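Local structure of TAF6 (Antonospora locustae, 4ATG) at residues Ser22-Lys25 and Asp26-Ile29; Ala28-Cys31 and Leu32-Ser36. The protein probably serves as a subunit of the general transcription factor TFIID, its HEAT-repeat C-terminal domain taking part in formation of the Taf6-Taf9 complex. All coordinates share one frame; numbering follows the deposited sequence.

In the fold
Helix 7-20 runs into a short loop, and contact 1 closes the turn out of it: Ser22-Lys25 bends the chain and starts helix 25-34, which begins at Lys25 and continues through Asp26-Ile29. Contact 2 follows on the same helix, sharing Ala28 and Ile29 with contact 1, and carries it through Ala28-Cys31 to its end at Lys34 and on into the loop at Glu35 and Ser36. The two overlap in sequence and neither nests nor crosses; their centres lie about 10 Å apart. Together they take in the start and the finish of one helix in the HEAT-repeat domain. This helix touches helix 7-20 through Ala28 and Cys31, and helix 60-75 through Ile29 and Leu32.

Contact 1: residues Ser22-Lys25 and Asp26-Ile29; sequences SDMK and DIAI
Lys25 and Asp26 run side by side and point the same way at the start of helix 25-34 in this HEAT-repeat domain, where a type I beta turn from Ser22 to Lys25 leads into the helix. Lys25 sets CG between its own backbone N and carbonyl carbon (chi1 60°), and the chain then runs extended until it bends at its last torsion. The bend brings the ammonium group beside the carboxylate, where Lys25 NZ and Asp26 OD2 form a long salt bridge of 3.7 Å, NZ lying equally far from Asp26 OD1. Water 3 bridges the two groups, accepting from Lys25 NZ and donating to Asp26 OD1.

Met24, at the N-cap position, contributes its carbonyl to the first turn. Ala28 N bonds to Met24 O at 3.2 Å with a nearly straight N-H, lying almost along the C=O axis, while Ile27 N makes a weak bond to the same oxygen. Beside this, Ile27 CD1 lies against Met24 CB at 4.2 Å, and both side chains also touch Met19 of helix 7-20. One residue further, Ile29 N bonds to Lys25 O, and Ile29 CG1 packs 3.3 Å from that oxygen before its side chain meets Ala68 and Leu69 of helix 60-75.

The bend before the helix is an ST turn: Ser22 OG accepts from Met24 N at 3.0 Å, and is also hydrogen-bonded to Met19 O. Water 2 then bridges the bend to the helix start, donating to Asp23 O at 2.6 Å and accepting from Asp26 N at 3.1 Å.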
loop_
_atom_site.group_PDB
_atom_site.type_symbol
_atom_site.label_atom_id
_atom_site.label_comp_id
_atom_site.label_asym_id
_atom_site.label_seq_id
_atom_site.Cartn_x
_atom_site.Cartn_y
_atom_site.Cartn_z
ATOM N N SER A 22 -19.712 1.923 -5.732
ATOM C CA SER A 22 -20.931 1.422 -6.374
ATOM C C SER A 22 -20.848 -0.094 -6.435
ATOM O O SER A 22 -19.788 -0.659 -6.184
ATOM C CB SER A 22 -21.038 1.971 -7.801
ATOM O OG SER A 22 -20.114 1.310 -8.656
ATOM N N ASP A 23 -21.927 -0.735 -6.889
ATOM C CA ASP A 23 -21.991 -2.190 -7.098
ATOM C C ASP A 23 -21.116 -2.621 -8.289
ATOM O O ASP A 23 -20.986 -3.814 -8.538
ATOM C CB ASP A 23 -23.453 -2.586 -7.367
ATOM C CG ASP A 23 -24.011 -1.805 -8.547
ATOM O OD1 ASP A 23 -24.217 -0.576 -8.399
ATOM O OD2 ASP A 23 -24.079 -2.376 -9.655
ATOM N N MET A 24 -20.543 -1.658 -9.040
ATOM C CA MET A 24 -19.692 -1.925 -10.210
ATOM C C MET A 24 -18.181 -1.827 -9.907
ATOM O O MET A 24 -17.374 -1.851 -10.839
ATOM C CB MET A 24 -20.051 -0.951 -11.353
ATOM C CG MET A 24 -21.511 -1.044 -11.775
ATOM S SD MET A 24 -21.895 0.067 -13.150
ATOM C CE MET A 24 -21.870 1.646 -12.335
ATOM N N LYS A 25 -17.795 -1.714 -8.620
ATOM C CA LYS A 25 -16.380 -1.586 -8.237
ATOM C C LYS A 25 -15.515 -2.715 -8.773
ATOM O O LYS A 25 -14.365 -2.474 -9.105
ATOM C CB LYS A 25 -16.222 -1.424 -6.706
ATOM C CG LYS A 25 -16.777 -2.587 -5.901
ATOM C CD LYS A 25 -16.416 -2.508 -4.431
ATOM C CE LYS A 25 -17.138 -3.565 -3.620
ATOM N NZ LYS A 25 -16.841 -4.940 -4.101
ATOM N N ASP A 26 -16.052 -3.951 -8.852
ATOM C CA ASP A 26 -15.274 -5.085 -9.362
ATOM C C ASP A 26 -14.990 -4.975 -10.884
ATOM O O ASP A 26 -13.936 -5.414 -11.359
ATOM C CB ASP A 26 -15.948 -6.399 -8.984
ATOM C CG ASP A 26 -15.851 -6.721 -7.496
ATOM O OD1 ASP A 26 -14.804 -6.410 -6.881
ATOM O OD2 ASP A 26 -16.805 -7.286 -6.954
ATOM N N ILE A 27 -15.929 -4.382 -11.636
ATOM C CA ILE A 27 -15.755 -4.117 -13.077
ATOM C C ILE A 27 -14.646 -3.085 -13.246
ATOM O O ILE A 27 -13.754 -3.284 -14.084
ATOM C CB ILE A 27 -17.094 -3.643 -13.733
ATOM C CG1 ILE A 27 -18.179 -4.722 -13.570
ATOM C CG2 ILE A 27 -16.871 -3.331 -15.226
ATOM C CD1 ILE A 27 -19.623 -4.237 -13.859
ATOM N N ALA A 28 -14.663 -2.001 -12.437
ATOM C CA ALA A 28 -13.605 -0.972 -12.498
ATOM C C ALA A 28 -12.215 -1.579 -12.222
ATOM O O ALA A 28 -11.250 -1.260 -12.917
ATOM C CB ALA A 28 -13.898 0.139 -11.483
ATOM N N ILE A 29 -12.117 -2.472 -11.226
ATOM C CA ILE A 29 -10.844 -3.149 -10.885
ATOM C C ILE A 29 -10.398 -3.973 -12.093
ATOM O O ILE A 29 -9.229 -3.906 -12.488
ATOM C CB ILE A 29 -11.018 -4.010 -9.594
ATOM C CG1 ILE A 29 -11.227 -3.099 -8.355
ATOM C CG2 ILE A 29 -9.827 -4.956 -9.376
ATOM C CD1 ILE A 29 -11.779 -3.846 -7.102
HETATM O O HOH W 1 -18.939 -5.205 -10.133
HETATM O O HOH W 2 -18.778 -4.952 -7.710
HETATM O O HOH W 3 -14.498 -6.039 -4.311
#

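Contact 2: residues Ala28-Cys31 and Leu32-Ser36; sequences AIEC and LEKES
Ala28 O receives Leu32 N at 3.1 Å in the last turns of helix 25-34, a bond that keeps regular alpha-helical spacing in this part of the HEAT-repeat domain. Leu32 CG also lies close to that oxygen, and its side chain goes on to Leu69 of helix 60-75 and to Leu38. Ile29 O is held less firmly within the helix: Glu33 N reaches it only weakly, but Ser72 OG of helix 60-75 bonds to it as well.

The Glu30 side chain starts out away from the following turn, but its end comes round toward Lys34. With CG anti to the backbone N (chi1 -179°) and a bend at chi2, the Glu30 and Lys34 side chains cross obliquely, and Glu30 OE2 comes 3.4 Å from Lys34 CG. Contact is thus with the aliphatic stem, while Lys34 NZ stays 5.2 Å from Glu30 OE2. Glu30 O takes Lys34 N at 3.0 Å and, weakly, Glu33 N.

Cys31 O receives Glu35 N at 2.9 Å, with a weak bond from Lys34 N besides, and Glu35 CB sits 3.2 Å from the same oxygen. Cys31 itself touches Tyr12 and Ile16 of helix 7-20. Glu35 is where helical backbone angles end, and its own carbonyl, like that of Leu32, is bonded by Asn76 ND2.

Glu30 OE1 and Glu33 OE1 approach to 4.5 Å. Two carboxylates so close would probably disfavour each other's ionisation, an effect that the nearby Lys34 ammonium may partly offset.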
loop_
_atom_site.group_PDB
_atom_site.type_symbol
_atom_site.label_atom_id
_atom_site.label_comp_id
_atom_site.label_asym_id
_atom_site.label_seq_id
_atom_site.Cartn_x
_atom_site.Cartn_y
_atom_site.Cartn_z
ATOM N N ALA A 28 -14.663 -2.001 -12.437
ATOM C CA ALA A 28 -13.605 -0.972 -12.498
ATOM C C ALA A 28 -12.215 -1.579 -12.222
ATOM O O ALA A 28 -11.250 -1.260 -12.917
ATOM C CB ALA A 28 -13.898 0.139 -11.483
ATOM N N ILE A 29 -12.117 -2.472 -11.226
ATOM C CA ILE A 29 -10.844 -3.149 -10.885
ATOM C C ILE A 29 -10.398 -3.973 -12.093
ATOM O O ILE A 29 -9.229 -3.906 -12.488
ATOM C CB ILE A 29 -11.018 -4.010 -9.594
ATOM C CG1 ILE A 29 -11.227 -3.099 -8.355
ATOM C CG2 ILE A 29 -9.827 -4.956 -9.376
ATOM C CD1 ILE A 29 -11.779 -3.846 -7.102
ATOM N N GLU A 30 -11.333 -4.728 -12.705
ATOM C CA GLU A 30 -10.989 -5.518 -13.910
ATOM C C GLU A 30 -10.539 -4.596 -15.050
ATOM O O GLU A 30 -9.554 -4.912 -15.726
ATOM C CB GLU A 30 -12.173 -6.392 -14.381
ATOM C CG GLU A 30 -11.867 -7.244 -15.616
ATOM C CD GLU A 30 -10.967 -8.461 -15.461
ATOM O OE1 GLU A 30 -10.346 -8.631 -14.385
ATOM O OE2 GLU A 30 -10.872 -9.243 -16.436
ATOM N N CYS A 31 -11.294 -3.491 -15.318
ATOM C CA CYS A 31 -10.941 -2.553 -16.399
ATOM C C CYS A 31 -9.520 -2.047 -16.271
ATOM O O CYS A 31 -8.844 -1.935 -17.285
ATOM C CB CYS A 31 -11.912 -1.377 -16.471
ATOM S SG CYS A 31 -13.568 -1.827 -17.048
ATOM N N LEU A 32 -9.098 -1.654 -15.058
ATOM C CA LEU A 32 -7.757 -1.087 -14.873
ATOM C C LEU A 32 -6.637 -2.114 -15.003
ATOM O O LEU A 32 -5.499 -1.727 -15.236
ATOM C CB LEU A 32 -7.636 -0.248 -13.590
ATOM C CG LEU A 32 -8.495 1.043 -13.519
ATOM C CD1 LEU A 32 -7.920 2.008 -12.510
ATOM C CD2 LEU A 32 -8.666 1.698 -14.874
ATOM N N GLU A 33 -6.961 -3.402 -14.914
ATOM C CA GLU A 33 -5.967 -4.454 -15.139
ATOM C C GLU A 33 -5.932 -4.865 -16.609
ATOM O O GLU A 33 -4.894 -5.304 -17.088
ATOM C CB GLU A 33 -6.303 -5.713 -14.330
ATOM C CG GLU A 33 -5.100 -6.646 -14.313
ATOM C CD GLU A 33 -5.270 -8.021 -13.717
ATOM O OE1 GLU A 33 -6.124 -8.180 -12.821
ATOM O OE2 GLU A 33 -4.509 -8.932 -14.118
ATOM N N LYS A 34 -7.071 -4.774 -17.319
ATOM C CA LYS A 34 -7.122 -5.344 -18.668
ATOM C C LYS A 34 -7.121 -4.381 -19.838
ATOM O O LYS A 34 -6.725 -4.773 -20.941
ATOM C CB LYS A 34 -8.319 -6.322 -18.795
ATOM C CG LYS A 34 -8.270 -7.525 -17.839
ATOM C CD LYS A 34 -7.135 -8.482 -18.170
ATOM C CE LYS A 34 -7.022 -9.603 -17.174
ATOM N NZ LYS A 34 -5.978 -10.573 -17.590
ATOM N N GLU A 35 -7.642 -3.181 -19.649
ATOM C CA GLU A 35 -7.811 -2.239 -20.767
ATOM C C GLU A 35 -6.535 -1.664 -21.313
ATOM O O GLU A 35 -5.640 -1.300 -20.539
ATOM C CB GLU A 35 -8.786 -1.106 -20.369
ATOM C CG GLU A 35 -9.442 -0.364 -21.520
ATOM C CD GLU A 35 -10.376 -1.162 -22.423
ATOM O OE1 GLU A 35 -11.280 -1.848 -21.904
ATOM O OE2 GLU A 35 -10.229 -1.060 -23.656
ATOM N N SER A 36 -6.459 -1.528 -22.649
ATOM C CA SER A 36 -5.298 -0.901 -23.290
ATOM C C SER A 36 -5.601 0.581 -23.473
ATOM O O SER A 36 -6.756 0.995 -23.345
ATOM C CB SER A 36 -5.011 -1.552 -24.642
ATOM O OG SER A 36 -6.089 -1.305 -25.530
#